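Local coordinates for cobalamin biosynthesis protein CobN (Mycobacterium tuberculosis, PDB 7C6O) that serves as the large, catalytic subunit of cobaltochelatase, which probably inserts cobalt into the corrin ring during aerobic cobalamin biosynthesis at the expense of ATP, at residues Glu122-Ser127 with Thr133-His138; His138-His143 with Arg150-Phe155; Ala353-Arg358 with Trp538-Phe543; Ala365-Ala370 with Ala814-Phe819; Leu740-Ala743 with Thr747-Arg750. All coordinates share one frame; numbering follows the deposited sequence.

Contact 1. Residues Glu122-Ser127 with Thr133-His138; sequences ELTDRS and TALQAH. With NA (sodium ion), chain F.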
# COMPACT_ATOMS: atom_id res chain seq x y z
N GLU A 122 27.51 -36.39 -30.24
CA GLU A 122 28.92 -36.01 -30.36
C GLU A 122 29.63 -36.10 -29.02
O GLU A 122 30.78 -36.56 -28.94
CB GLU A 122 29.05 -34.61 -30.94
CG GLU A 122 30.50 -34.18 -31.12
CD GLU A 122 30.65 -32.76 -31.63
OE1 GLU A 122 31.79 -32.37 -31.96
OE2 GLU A 122 29.63 -32.04 -31.69
N LEU A 123 28.98 -35.64 -27.94
CA LEU A 123 29.58 -35.78 -26.62
C LEU A 123 29.76 -37.24 -26.24
O LEU A 123 30.79 -37.62 -25.67
CB LEU A 123 28.72 -35.06 -25.57
CG LEU A 123 28.67 -33.53 -25.67
CD1 LEU A 123 27.85 -32.95 -24.53
CD2 LEU A 123 30.07 -32.94 -25.67
N THR A 124 28.77 -38.08 -26.57
CA THR A 124 28.92 -39.51 -26.32
C THR A 124 30.14 -40.07 -27.04
O THR A 124 30.94 -40.80 -26.44
CB THR A 124 27.65 -40.26 -26.76
OG1 THR A 124 26.55 -39.84 -25.95
CG2 THR A 124 27.84 -41.76 -26.62
N ASP A 125 30.31 -39.72 -28.31
CA ASP A 125 31.41 -40.27 -29.10
C ASP A 125 32.76 -39.69 -28.69
O ASP A 125 33.77 -40.40 -28.73
CB ASP A 125 31.16 -40.03 -30.59
CG ASP A 125 29.99 -40.84 -31.12
OD1 ASP A 125 29.69 -41.90 -30.54
OD2 ASP A 125 29.38 -40.41 -32.12
N ARG A 126 32.80 -38.41 -28.29
CA ARG A 126 34.06 -37.80 -27.88
C ARG A 126 34.52 -38.25 -26.50
O ARG A 126 35.71 -38.10 -26.18
CB ARG A 126 33.95 -36.28 -27.91
CG ARG A 126 33.99 -35.68 -29.30
CD ARG A 126 33.92 -34.16 -29.23
NE ARG A 126 33.91 -33.56 -30.56
CZ ARG A 126 35.00 -33.26 -31.25
NH1 ARG A 126 36.20 -33.49 -30.74
NH2 ARG A 126 34.89 -32.72 -32.46
N SER A 127 33.62 -38.78 -25.68
CA SER A 127 34.01 -39.33 -24.39
C SER A 127 35.07 -40.40 -24.57
O SER A 127 35.05 -41.16 -25.54
CB SER A 127 32.79 -39.92 -23.67
OG SER A 127 31.75 -38.97 -23.54
N THR A 133 28.72 -46.21 -21.41
CA THR A 133 29.03 -45.60 -20.13
C THR A 133 28.57 -44.15 -20.09
O THR A 133 27.94 -43.71 -19.12
CB THR A 133 30.53 -45.70 -19.85
OG1 THR A 133 30.94 -47.07 -19.97
CG2 THR A 133 30.86 -45.18 -18.46
N ALA A 134 28.86 -43.40 -21.15
CA ALA A 134 28.42 -42.01 -21.22
C ALA A 134 26.90 -41.90 -21.27
O ALA A 134 26.32 -41.01 -20.65
CB ALA A 134 29.05 -41.33 -22.44
N LEU A 135 26.25 -42.80 -22.01
CA LEU A 135 24.80 -42.74 -22.14
C LEU A 135 24.11 -43.04 -20.80
O LEU A 135 23.12 -42.39 -20.46
CB LEU A 135 24.32 -43.71 -23.22
CG LEU A 135 24.72 -43.35 -24.66
CD1 LEU A 135 24.60 -44.55 -25.58
CD2 LEU A 135 23.87 -42.19 -25.17
N GLN A 136 24.63 -44.00 -20.04
CA GLN A 136 24.03 -44.28 -18.74
C GLN A 136 24.30 -43.14 -17.76
O GLN A 136 23.42 -42.78 -16.97
CB GLN A 136 24.56 -45.61 -18.19
CG GLN A 136 23.82 -46.12 -16.94
CD GLN A 136 22.48 -46.78 -17.26
OE1 GLN A 136 21.84 -46.47 -18.26
NE2 GLN A 136 22.07 -47.71 -16.40
N ALA A 137 25.51 -42.57 -17.79
CA ALA A 137 25.79 -41.40 -16.97
C ALA A 137 24.84 -40.26 -17.30
O ALA A 137 24.38 -39.54 -16.41
CB ALA A 137 27.24 -40.96 -17.15
N HIS A 138 24.53 -40.08 -18.59
CA HIS A 138 23.58 -39.05 -18.99
C HIS A 138 22.24 -39.23 -18.27
O HIS A 138 21.64 -38.25 -17.81
CB HIS A 138 23.38 -39.08 -20.50
CG HIS A 138 22.31 -38.14 -20.99
ND1 HIS A 138 22.58 -36.85 -21.37
CD2 HIS A 138 20.98 -38.31 -21.13
CE1 HIS A 138 21.46 -36.26 -21.74
NE2 HIS A 138 20.47 -37.12 -21.60
NA NA F . 34.84 -42.22 -27.58
O HOH W 1 32.61 -43.00 -26.61
O HOH W 2 36.99 -41.27 -28.29
O HOH W 3 34.56 -43.57 -29.62
O HOH W 4 35.71 -44.20 -26.45

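Contact 2. Residues His138-His143 with Arg150-Phe155; sequences HIYLAH and RELHAF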
# COMPACT_ATOMS: atom_id res chain seq x y z
N HIS A 138 24.53 -40.08 -18.59
CA HIS A 138 23.58 -39.05 -18.99
C HIS A 138 22.24 -39.23 -18.27
O HIS A 138 21.64 -38.25 -17.81
CB HIS A 138 23.38 -39.08 -20.50
CG HIS A 138 22.31 -38.14 -20.99
ND1 HIS A 138 22.58 -36.85 -21.37
CD2 HIS A 138 20.98 -38.31 -21.13
CE1 HIS A 138 21.46 -36.26 -21.74
NE2 HIS A 138 20.47 -37.12 -21.60
N ILE A 139 21.79 -40.47 -18.15
CA ILE A 139 20.50 -40.74 -17.51
C ILE A 139 20.57 -40.46 -16.01
O ILE A 139 19.66 -39.86 -15.44
CB ILE A 139 20.05 -42.18 -17.82
CG1 ILE A 139 19.86 -42.36 -19.32
CG2 ILE A 139 18.77 -42.51 -17.06
CD1 ILE A 139 19.52 -43.77 -19.75
N TYR A 140 21.65 -40.90 -15.35
CA TYR A 140 21.83 -40.62 -13.93
C TYR A 140 21.70 -39.13 -13.65
O TYR A 140 21.01 -38.72 -12.71
CB TYR A 140 23.20 -41.11 -13.45
CG TYR A 140 23.30 -42.56 -13.05
CD1 TYR A 140 22.65 -43.04 -11.91
CD2 TYR A 140 24.09 -43.45 -13.77
CE1 TYR A 140 22.76 -44.37 -11.53
CE2 TYR A 140 24.21 -44.77 -13.40
CZ TYR A 140 23.54 -45.23 -12.28
OH TYR A 140 23.67 -46.55 -11.92
N LEU A 141 22.35 -38.31 -14.47
CA LEU A 141 22.36 -36.87 -14.24
C LEU A 141 21.08 -36.19 -14.71
O LEU A 141 20.66 -35.20 -14.11
CB LEU A 141 23.59 -36.25 -14.93
CG LEU A 141 24.91 -36.66 -14.28
CD1 LEU A 141 26.10 -36.42 -15.21
CD2 LEU A 141 25.10 -35.92 -12.96
N ALA A 142 20.46 -36.71 -15.78
CA ALA A 142 19.20 -36.14 -16.24
C ALA A 142 18.11 -36.29 -15.18
O ALA A 142 17.38 -35.33 -14.89
CB ALA A 142 18.77 -36.80 -17.55
N HIS A 143 18.00 -37.48 -14.59
CA HIS A 143 17.07 -37.65 -13.48
C HIS A 143 17.53 -36.88 -12.25
O HIS A 143 16.72 -36.25 -11.57
CB HIS A 143 16.90 -39.14 -13.15
CG HIS A 143 16.12 -39.90 -14.17
ND1 HIS A 143 14.89 -39.49 -14.63
CD2 HIS A 143 16.39 -41.05 -14.82
CE1 HIS A 143 14.44 -40.35 -15.52
NE2 HIS A 143 15.33 -41.31 -15.66
N ARG A 150 24.92 -40.48 -6.00
CA ARG A 150 25.67 -41.46 -5.24
C ARG A 150 25.92 -42.72 -6.06
O ARG A 150 27.05 -43.23 -6.10
CB ARG A 150 24.93 -41.79 -3.94
CG ARG A 150 25.59 -42.88 -3.11
CD ARG A 150 24.91 -43.07 -1.76
NE ARG A 150 23.47 -42.83 -1.83
CZ ARG A 150 22.86 -41.79 -1.26
NH1 ARG A 150 23.56 -40.90 -0.58
NH2 ARG A 150 21.55 -41.65 -1.38
N GLU A 151 24.88 -43.23 -6.72
CA GLU A 151 25.05 -44.43 -7.53
C GLU A 151 25.89 -44.16 -8.78
O GLU A 151 26.61 -45.05 -9.24
CB GLU A 151 23.69 -45.01 -7.92
CG GLU A 151 22.83 -45.40 -6.72
CD GLU A 151 23.51 -46.42 -5.83
OE1 GLU A 151 24.00 -47.45 -6.35
OE2 GLU A 151 23.57 -46.18 -4.60
N LEU A 152 25.82 -42.93 -9.32
CA LEU A 152 26.65 -42.59 -10.48
C LEU A 152 28.13 -42.78 -10.17
O LEU A 152 28.88 -43.32 -10.99
CB LEU A 152 26.38 -41.16 -10.92
CG LEU A 152 27.31 -40.63 -12.03
CD1 LEU A 152 27.09 -41.38 -13.35
CD2 LEU A 152 27.14 -39.13 -12.21
N HIS A 153 28.56 -42.33 -8.99
CA HIS A 153 29.96 -42.48 -8.60
C HIS A 153 30.37 -43.95 -8.61
O HIS A 153 31.42 -44.31 -9.15
CB HIS A 153 30.18 -41.86 -7.22
CG HIS A 153 31.62 -41.75 -6.83
ND1 HIS A 153 32.40 -42.85 -6.55
CD2 HIS A 153 32.42 -40.67 -6.67
CE1 HIS A 153 33.62 -42.46 -6.23
NE2 HIS A 153 33.66 -41.14 -6.30
N ALA A 154 29.54 -44.81 -8.02
CA ALA A 154 29.86 -46.23 -7.97
C ALA A 154 29.77 -46.86 -9.36
O ALA A 154 30.60 -47.71 -9.71
CB ALA A 154 28.93 -46.94 -7.00
N PHE A 155 28.77 -46.47 -10.15
CA PHE A 155 28.65 -46.98 -11.51
C PHE A 155 29.91 -46.68 -12.32
O PHE A 155 30.44 -47.55 -13.02
CB PHE A 155 27.42 -46.39 -12.20
CG PHE A 155 27.39 -46.62 -13.68
CD1 PHE A 155 27.04 -47.86 -14.20
CD2 PHE A 155 27.73 -45.60 -14.56
CE1 PHE A 155 27.02 -48.08 -15.57
CE2 PHE A 155 27.71 -45.81 -15.93
CZ PHE A 155 27.36 -47.05 -16.44

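Contact 3. Residues Ala353-Arg358 with Trp538-Phe543; sequences AVRHAR and WLDTGF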
# COMPACT_ATOMS: atom_id res chain seq x y z
N ALA A 353 0.91 -20.21 10.99
CA ALA A 353 0.20 -21.22 10.21
C ALA A 353 -0.75 -22.02 11.09
O ALA A 353 -1.90 -22.28 10.70
CB ALA A 353 1.20 -22.14 9.51
N VAL A 354 -0.29 -22.43 12.28
CA VAL A 354 -1.12 -23.24 13.16
C VAL A 354 -2.31 -22.43 13.67
O VAL A 354 -3.44 -22.93 13.71
CB VAL A 354 -0.28 -23.81 14.32
CG1 VAL A 354 -1.17 -24.42 15.39
CG2 VAL A 354 0.71 -24.84 13.79
N ARG A 355 -2.08 -21.18 14.07
CA ARG A 355 -3.17 -20.35 14.58
C ARG A 355 -4.24 -20.13 13.52
O ARG A 355 -5.44 -20.12 13.84
CB ARG A 355 -2.63 -19.00 15.07
CG ARG A 355 -1.63 -19.08 16.22
CD ARG A 355 -2.29 -19.02 17.59
NE ARG A 355 -1.31 -18.78 18.64
CZ ARG A 355 -1.20 -17.64 19.32
NH1 ARG A 355 -2.03 -16.64 19.08
NH2 ARG A 355 -0.27 -17.51 20.26
N HIS A 356 -3.84 -19.93 12.27
CA HIS A 356 -4.83 -19.76 11.20
C HIS A 356 -5.57 -21.07 10.94
O HIS A 356 -6.79 -21.06 10.72
CB HIS A 356 -4.16 -19.25 9.93
CG HIS A 356 -3.88 -17.78 9.94
ND1 HIS A 356 -2.75 -17.25 10.53
CD2 HIS A 356 -4.57 -16.73 9.44
CE1 HIS A 356 -2.76 -15.94 10.39
NE2 HIS A 356 -3.85 -15.60 9.73
N ALA A 357 -4.86 -22.19 10.95
CA ALA A 357 -5.52 -23.48 10.77
C ALA A 357 -6.43 -23.81 11.94
O ALA A 357 -7.50 -24.41 11.76
CB ALA A 357 -4.48 -24.58 10.58
N ARG A 358 -6.04 -23.40 13.16
CA ARG A 358 -6.85 -23.66 14.34
C ARG A 358 -8.23 -23.02 14.24
O ARG A 358 -9.19 -23.52 14.84
CB ARG A 358 -6.12 -23.16 15.59
CG ARG A 358 -6.90 -23.27 16.89
CD ARG A 358 -6.69 -24.62 17.56
NE ARG A 358 -7.39 -24.70 18.84
CZ ARG A 358 -8.38 -25.54 19.10
NH1 ARG A 358 -8.79 -26.40 18.17
NH2 ARG A 358 -8.96 -25.54 20.29
N TRP A 538 -1.71 -8.87 26.10
CA TRP A 538 -2.82 -9.38 26.88
C TRP A 538 -3.92 -9.96 25.99
O TRP A 538 -4.65 -10.86 26.41
CB TRP A 538 -3.40 -8.30 27.79
CG TRP A 538 -4.67 -8.74 28.45
CD1 TRP A 538 -4.78 -9.53 29.56
CD2 TRP A 538 -6.00 -8.46 28.02
NE1 TRP A 538 -6.11 -9.75 29.85
CE2 TRP A 538 -6.88 -9.10 28.92
CE3 TRP A 538 -6.54 -7.72 26.96
CZ2 TRP A 538 -8.26 -9.02 28.79
CZ3 TRP A 538 -7.92 -7.64 26.84
CH2 TRP A 538 -8.76 -8.29 27.75
N LEU A 539 -4.06 -9.44 24.77
CA LEU A 539 -5.01 -10.03 23.83
C LEU A 539 -4.67 -11.47 23.49
O LEU A 539 -5.56 -12.23 23.10
CB LEU A 539 -5.07 -9.20 22.54
CG LEU A 539 -5.56 -7.76 22.64
CD1 LEU A 539 -5.51 -7.09 21.27
CD2 LEU A 539 -6.96 -7.72 23.21
N ASP A 540 -3.41 -11.85 23.63
CA ASP A 540 -2.93 -13.17 23.23
C ASP A 540 -2.95 -14.11 24.44
O ASP A 540 -3.55 -13.81 25.48
CB ASP A 540 -1.52 -13.04 22.65
CG ASP A 540 -1.20 -14.13 21.64
OD1 ASP A 540 -1.84 -15.20 21.68
OD2 ASP A 540 -0.28 -13.91 20.82
N THR A 541 -2.32 -15.26 24.30
CA THR A 541 -2.11 -16.15 25.43
C THR A 541 -0.76 -15.85 26.06
O THR A 541 0.13 -15.26 25.45
CB THR A 541 -2.17 -17.62 24.99
OG1 THR A 541 -1.28 -17.84 23.90
CG2 THR A 541 -3.59 -17.99 24.57
N GLY A 542 -0.62 -16.26 27.32
CA GLY A 542 0.65 -16.11 28.01
C GLY A 542 0.49 -15.54 29.40
O GLY A 542 0.97 -16.12 30.37
N PHE A 543 -0.17 -14.39 29.50
CA PHE A 543 -0.48 -13.84 30.81
C PHE A 543 -1.54 -14.70 31.49
O PHE A 543 -2.43 -15.25 30.83
CB PHE A 543 -0.96 -12.39 30.67
CG PHE A 543 0.09 -11.45 30.14
CD1 PHE A 543 1.44 -11.69 30.37
CD2 PHE A 543 -0.28 -10.33 29.41
CE1 PHE A 543 2.40 -10.82 29.89
CE2 PHE A 543 0.68 -9.45 28.92
CZ PHE A 543 2.03 -9.70 29.16

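Contact 4. Residues Ala365-Ala370 with Ala814-Phe819; sequences ADKRVA and ALDGRF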
# COMPACT_ATOMS: atom_id res chain seq x y z
N ALA A 365 -19.27 -20.63 19.04
CA ALA A 365 -19.62 -20.48 20.45
C ALA A 365 -18.40 -20.46 21.36
O ALA A 365 -18.49 -19.94 22.48
CB ALA A 365 -20.56 -21.61 20.88
N ASP A 366 -17.27 -21.00 20.91
CA ASP A 366 -16.05 -21.06 21.71
C ASP A 366 -14.98 -20.08 21.25
O ASP A 366 -13.91 -20.03 21.85
CB ASP A 366 -15.47 -22.48 21.70
CG ASP A 366 -16.48 -23.52 22.13
OD1 ASP A 366 -17.17 -23.30 23.15
OD2 ASP A 366 -16.60 -24.55 21.43
N LYS A 367 -15.24 -19.31 20.20
CA LYS A 367 -14.22 -18.49 19.57
C LYS A 367 -14.11 -17.14 20.26
O LYS A 367 -15.12 -16.44 20.42
CB LYS A 367 -14.52 -18.31 18.08
CG LYS A 367 -13.41 -17.65 17.29
CD LYS A 367 -13.53 -17.97 15.81
CE LYS A 367 -13.25 -19.44 15.54
NZ LYS A 367 -13.56 -19.82 14.13
N ARG A 368 -12.90 -16.78 20.67
CA ARG A 368 -12.63 -15.50 21.31
C ARG A 368 -12.06 -14.54 20.28
O ARG A 368 -11.09 -14.86 19.59
CB ARG A 368 -11.67 -15.68 22.49
CG ARG A 368 -12.26 -16.50 23.63
CD ARG A 368 -11.28 -16.66 24.79
NE ARG A 368 -10.04 -17.30 24.36
CZ ARG A 368 -9.80 -18.60 24.42
NH1 ARG A 368 -10.72 -19.44 24.88
NH2 ARG A 368 -8.63 -19.08 24.00
N VAL A 369 -12.66 -13.36 20.18
CA VAL A 369 -12.30 -12.38 19.16
C VAL A 369 -12.04 -11.04 19.83
O VAL A 369 -12.81 -10.60 20.70
CB VAL A 369 -13.40 -12.24 18.09
CG1 VAL A 369 -12.98 -11.24 17.02
CG2 VAL A 369 -13.72 -13.59 17.47
N ALA A 370 -10.96 -10.38 19.42
CA ALA A 370 -10.67 -9.01 19.82
C ALA A 370 -11.02 -8.07 18.68
O ALA A 370 -10.54 -8.24 17.55
CB ALA A 370 -9.20 -8.86 20.21
N ALA A 814 -13.21 -15.45 7.26
CA ALA A 814 -11.82 -15.29 7.69
C ALA A 814 -11.65 -15.72 9.14
O ALA A 814 -10.63 -16.34 9.49
CB ALA A 814 -11.38 -13.84 7.49
N LEU A 815 -12.62 -15.40 10.00
CA LEU A 815 -12.59 -15.86 11.38
C LEU A 815 -12.67 -17.38 11.47
O LEU A 815 -12.27 -17.95 12.49
CB LEU A 815 -13.74 -15.23 12.17
CG LEU A 815 -13.58 -13.76 12.55
CD1 LEU A 815 -14.92 -13.18 12.99
CD2 LEU A 815 -12.54 -13.61 13.65
N ASP A 816 -13.18 -18.03 10.43
CA ASP A 816 -13.25 -19.48 10.33
C ASP A 816 -12.03 -20.08 9.64
O ASP A 816 -12.01 -21.29 9.39
CB ASP A 816 -14.51 -19.89 9.58
CG ASP A 816 -15.42 -20.77 10.41
OD1 ASP A 816 -16.09 -20.23 11.32
OD2 ASP A 816 -15.45 -21.99 10.16
N GLY A 817 -11.03 -19.27 9.32
CA GLY A 817 -9.84 -19.78 8.68
C GLY A 817 -10.04 -20.26 7.26
O GLY A 817 -9.33 -21.17 6.82
N ARG A 818 -10.99 -19.69 6.53
CA ARG A 818 -11.19 -20.07 5.15
C ARG A 818 -10.36 -19.17 4.24
O ARG A 818 -9.86 -18.12 4.65
CB ARG A 818 -12.68 -19.99 4.79
CG ARG A 818 -13.55 -20.80 5.73
CD ARG A 818 -14.86 -21.21 5.09
NE ARG A 818 -15.60 -22.14 5.93
CZ ARG A 818 -15.58 -23.47 5.78
NH1 ARG A 818 -14.85 -24.02 4.81
NH2 ARG A 818 -16.29 -24.24 6.59
N PHE A 819 -10.20 -19.61 2.99
CA PHE A 819 -9.45 -18.82 2.03
C PHE A 819 -10.27 -17.61 1.60
O PHE A 819 -11.42 -17.75 1.17
CB PHE A 819 -9.07 -19.66 0.81
CG PHE A 819 -8.33 -18.90 -0.25
CD1 PHE A 819 -6.98 -18.60 -0.09
CD2 PHE A 819 -8.97 -18.47 -1.40
CE1 PHE A 819 -6.28 -17.90 -1.06
CE2 PHE A 819 -8.28 -17.76 -2.37
CZ PHE A 819 -6.94 -17.48 -2.20

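Contact 5. Residues Leu740-Ala743 with Thr747-Arg750; sequences LGLA and TDER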
# COMPACT_ATOMS: atom_id res chain seq x y z
N LEU A 740 -23.13 10.35 -24.67
CA LEU A 740 -24.26 11.24 -24.90
C LEU A 740 -23.86 12.59 -25.48
O LEU A 740 -24.73 13.43 -25.69
CB LEU A 740 -25.03 11.45 -23.59
CG LEU A 740 -25.83 10.26 -23.07
CD1 LEU A 740 -26.55 10.62 -21.78
CD2 LEU A 740 -26.81 9.76 -24.12
N GLY A 741 -22.56 12.82 -25.73
CA GLY A 741 -22.15 14.03 -26.40
C GLY A 741 -21.06 14.85 -25.75
O GLY A 741 -20.39 15.64 -26.42
N LEU A 742 -20.87 14.70 -24.44
CA LEU A 742 -19.90 15.53 -23.73
C LEU A 742 -18.47 15.07 -24.02
O LEU A 742 -18.20 13.89 -24.26
CB LEU A 742 -20.15 15.49 -22.22
CG LEU A 742 -21.28 16.35 -21.66
CD1 LEU A 742 -21.26 16.31 -20.13
CD2 LEU A 742 -21.18 17.78 -22.16
N ALA A 743 -17.54 16.03 -23.98
CA ALA A 743 -16.14 15.71 -24.18
C ALA A 743 -15.48 15.23 -22.89
O ALA A 743 -14.60 14.36 -22.93
CB ALA A 743 -15.39 16.93 -24.73
N THR A 747 -13.48 21.15 -21.26
CA THR A 747 -13.90 22.22 -22.15
C THR A 747 -15.40 22.23 -22.39
O THR A 747 -15.88 23.05 -23.19
CB THR A 747 -13.17 22.11 -23.49
OG1 THR A 747 -13.66 20.97 -24.21
CG2 THR A 747 -11.67 21.97 -23.27
N ASP A 748 -16.16 21.35 -21.75
CA ASP A 748 -17.60 21.31 -21.96
C ASP A 748 -18.27 22.52 -21.33
O ASP A 748 -17.92 22.94 -20.22
CB ASP A 748 -18.19 20.02 -21.39
CG ASP A 748 -17.84 18.81 -22.23
OD1 ASP A 748 -18.10 18.83 -23.45
OD2 ASP A 748 -17.30 17.83 -21.67
N GLU A 749 -19.25 23.08 -22.04
CA GLU A 749 -19.95 24.27 -21.57
C GLU A 749 -20.86 23.93 -20.40
O GLU A 749 -21.44 22.84 -20.33
CB GLU A 749 -20.75 24.89 -22.71
CG GLU A 749 -21.32 26.27 -22.41
CD GLU A 749 -21.77 26.99 -23.66
OE1 GLU A 749 -21.21 26.72 -24.74
OE2 GLU A 749 -22.69 27.83 -23.56
N ARG A 750 -21.00 24.90 -19.48
CA ARG A 750 -21.72 24.67 -18.23
C ARG A 750 -23.15 24.20 -18.48
O ARG A 750 -23.62 23.27 -17.83
CB ARG A 750 -21.70 25.94 -17.39
CG ARG A 750 -22.63 25.90 -16.19
CD ARG A 750 -22.58 27.19 -15.38
NE ARG A 750 -23.16 28.33 -16.09
CZ ARG A 750 -24.46 28.61 -16.11
NH1 ARG A 750 -25.32 27.83 -15.47
NH2 ARG A 750 -24.90 29.67 -16.77

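Contact 1. Residues Glu122-Ser127 with Thr133-His138
No flat group takes part where Thr124 meets Leu135; the flat pair here, the Arg126 guanidinium and the Glu122 carboxylate, lies within helix 121-126. The carboxylate carbon, Glu122 CD, lies at the guanidinium edge, in its plane, and Arg126 NE makes a 2.8 Å salt-bridge hydrogen bond to Glu122 OE1. That oxygen is met on its anti side, 27° out of the carboxylate plane, while Tyr93 gives the arginine a cation-pi contact. Across to helix 131-143 the meeting is one of methyls and hydroxyls. Thr124 and Leu135 cross at about a right angle, Leu135 CD2 resting 3.6 Å from Thr124 OG1. With CG2 anti to the backbone N, OG1 of Thr124 is turned beside that nitrogen, where it bonds Asp120 O. Ala134 CB faces the end of the helix, 3.8 Å from Ser127 OG. This hydroxyl donates to Leu123 O at 2.7 Å, Ser127 N reaches the same oxygen from the opposite face of its plane, and Leu112 N, on strand 110-114, bonds OG as well. At the C-terminal end of the helix, Asp125 O (2.4 Å) and, just beyond it, Ser127 O (2.3 Å) bind a sodium ion that four waters complete to six ligands. Carbonyl oxygens at a helix C-terminus readily attract a cation, while both hydroxyls bond outside the helix-helix seam and there meet methyls in plain van der Waals contact.

Contact 2. Residues His138-His143 with Arg150-Phe155
Tyr140 lays its ring against the backbone and side chain of Leu152, and these two residues bury most of the surface here. Leu152 CA stands over the centre of the ring at 4.1 Å from the centroid, only 5° off the normal, a CH-pi contact. Leu152 CD1 then comes up to Tyr140 CD2 at 3.7 Å. Leu152 and Leu141 cross at about a right angle, their CD2 methyls 3.9 Å apart; CG of Leu152 is anti to the backbone N, and from there CD1 goes to Tyr140 and CD2 to Leu141. The two helices, 131-143 and 146-161, form an antiparallel helical hairpin, their local axes 9.9 Å apart and 169° between directions, beside the parallel sheet of the N-terminal domain, where Leu141 also reaches Val86 on strand 84-89. Further along, Phe155 meets Tyr140 obliquely, CG to CE2 at 3.7 Å with the ring planes 45° apart. Glu151 contributes its CB, 3.8 Å from Tyr140 CE1, before the chain bends off. The polar ends of Tyr140 and Glu151 are taken by one residue of a following loop: Tyr140 OH bonds Thr168 O, and Glu151 OE1 bonds Thr168 N.

Contact 3. Residues Ala353-Arg358 with Trp538-Phe543
Arg355 reaches out from helix 343-361 and sets its guanidinium on a single oxygen of Asp540, just past the end of helix 530-539. NH1 donates to Asp540 OD1 at 3.0 Å in a salt bridge, bent at 137°, and NH2 adds a weak bond to the same oxygen at 3.1 Å. The carboxylate therefore stands at the guanidinium edge, but the two planes are turned 81° apart, so this is a fork closing on one atom and not a side-by-side pair. OD1 is busy on its other face as well: Thr541 N donates to it at 2.7 Å on the anti side, whereas Arg355 NH1 arrives on the syn side from the opposite face of the carboxylate plane. The second oxygen, OD2, is paired with Arg537 NH1 in the preceding helix, giving the buried carboxylate partners at both of its atoms. Arg355 gets there by a bend near its base (chi2 -90°), extended beyond. Leu584 packs against the side chains of both partners. The result is a partly buried salt bridge within an alpha/beta fold, linking helix 343-361, which packs on strand 190-196 of the seven-stranded sheet, to the loop at the end of helix 530-539, which packs on strand 503-507 of the eight-stranded one.

Contact 4. Residues Ala365-Ala370 with Ala814-Phe819
Leu815, in the last turn of helix 807-815, meets Val369 with its side chain and Lys367 with its carbonyl. Its CD2 methyl points at both branches of the valine, 4.0 Å from Val369 CG2 and 4.1 Å from CG1, the two side chains crossing at about a right angle. Leu815 O takes a 2.8 Å hydrogen bond from Lys367 NZ, which comes from above the carbonyl plane, 37° out of it, and not along a lone pair. The lysine, CG anti to the backbone N, kinks at chi3 (-68°) to bring the ammonium there, and NZ also bonds Leu359 O at the C-terminal part of helix 343-361. Val369 opens strand 369-373, which lies between parallel strands 503-507 and 551-555 of a mixed sheet, so the helix end is laid over the sheet, with Ile587 also under Leu815. Next in sequence, Asp816 turns OD1 to Lys367 NZ at 3.8 Å, a long salt bridge, while its carbonyl is bonded by Arg360 NE. Gly817 then closes the helix in a Schellman motif, with positive phi (69°) and its N 3.0 Å from Ala814 O.

Contact 5. Residues Leu740-Ala743 with Thr747-Arg750
Asp748 clasps the backbone of Ala743 across a tight loop that leads from helix 736-739 into helix 750-769. The first helix ends in a Schellman motif at Gly741, and the second starts from Glu749 at its N-cap, so the two segments are the arms of a helix-loop-helix connection. The grip lies in the carboxylate. Ala743 N donates to Asp748 OD1 at 2.9 Å and almost straight (172°), entering by the syn lone pair, the side that faces OD2. The conformation of the aspartate sets this up: CG is anti to the carbonyl carbon and lies beside the backbone N (chi1 -73°), which swings the carboxylate back over the loop. OD2 is bonded by Glu744 N, so two successive backbone amides are held by one side chain. Leu742 has a similar first torsion (chi1 -79°) with an extended chi2, and this carries its CD2 methyl against the aspartate, 3.5 Å from Asp748 CG. Leu742 CB sits nearby, 3.7 Å from Asp748 OD2, so hydrocarbon flanks part of the charged group. Leu742 also touches Thr756, and Asp748 touches Val753, both on helix 750-769, which tethers the loop to the helix it introduces. A glycerol, probably from the crystallisation liquor, lies about 4 Å from the Asp748 side chain. Thr747 is peripheral, its hydroxyl bonded to Asp745 OD1. Ala743 adds its methyl to the same cluster, CB coming to 3.5 Å from Asp748 OD1.

From the N terminus, contacts 1 and 2 close two short loops in series within the N-terminal domain. Helix 131-143 and His138 belong to both, and the two touch through Gln136 and Phe155, so three consecutive helices are tied together. The remaining contacts lie well away, about 30 Å or more at the nearest atoms. Contact 3 spans 180 residues and contact 4 spans 444; their segments alternate, so the loops cross. They also touch, Leu539 CD2 to Ala370 CB at 3.9 Å, joining helix 343-361, strand 369-373 and the helices ending at 539 and 815. Contact 5, a short loop between helices, is nested inside contact 4 but lies about 52 Å from it, centre to centre.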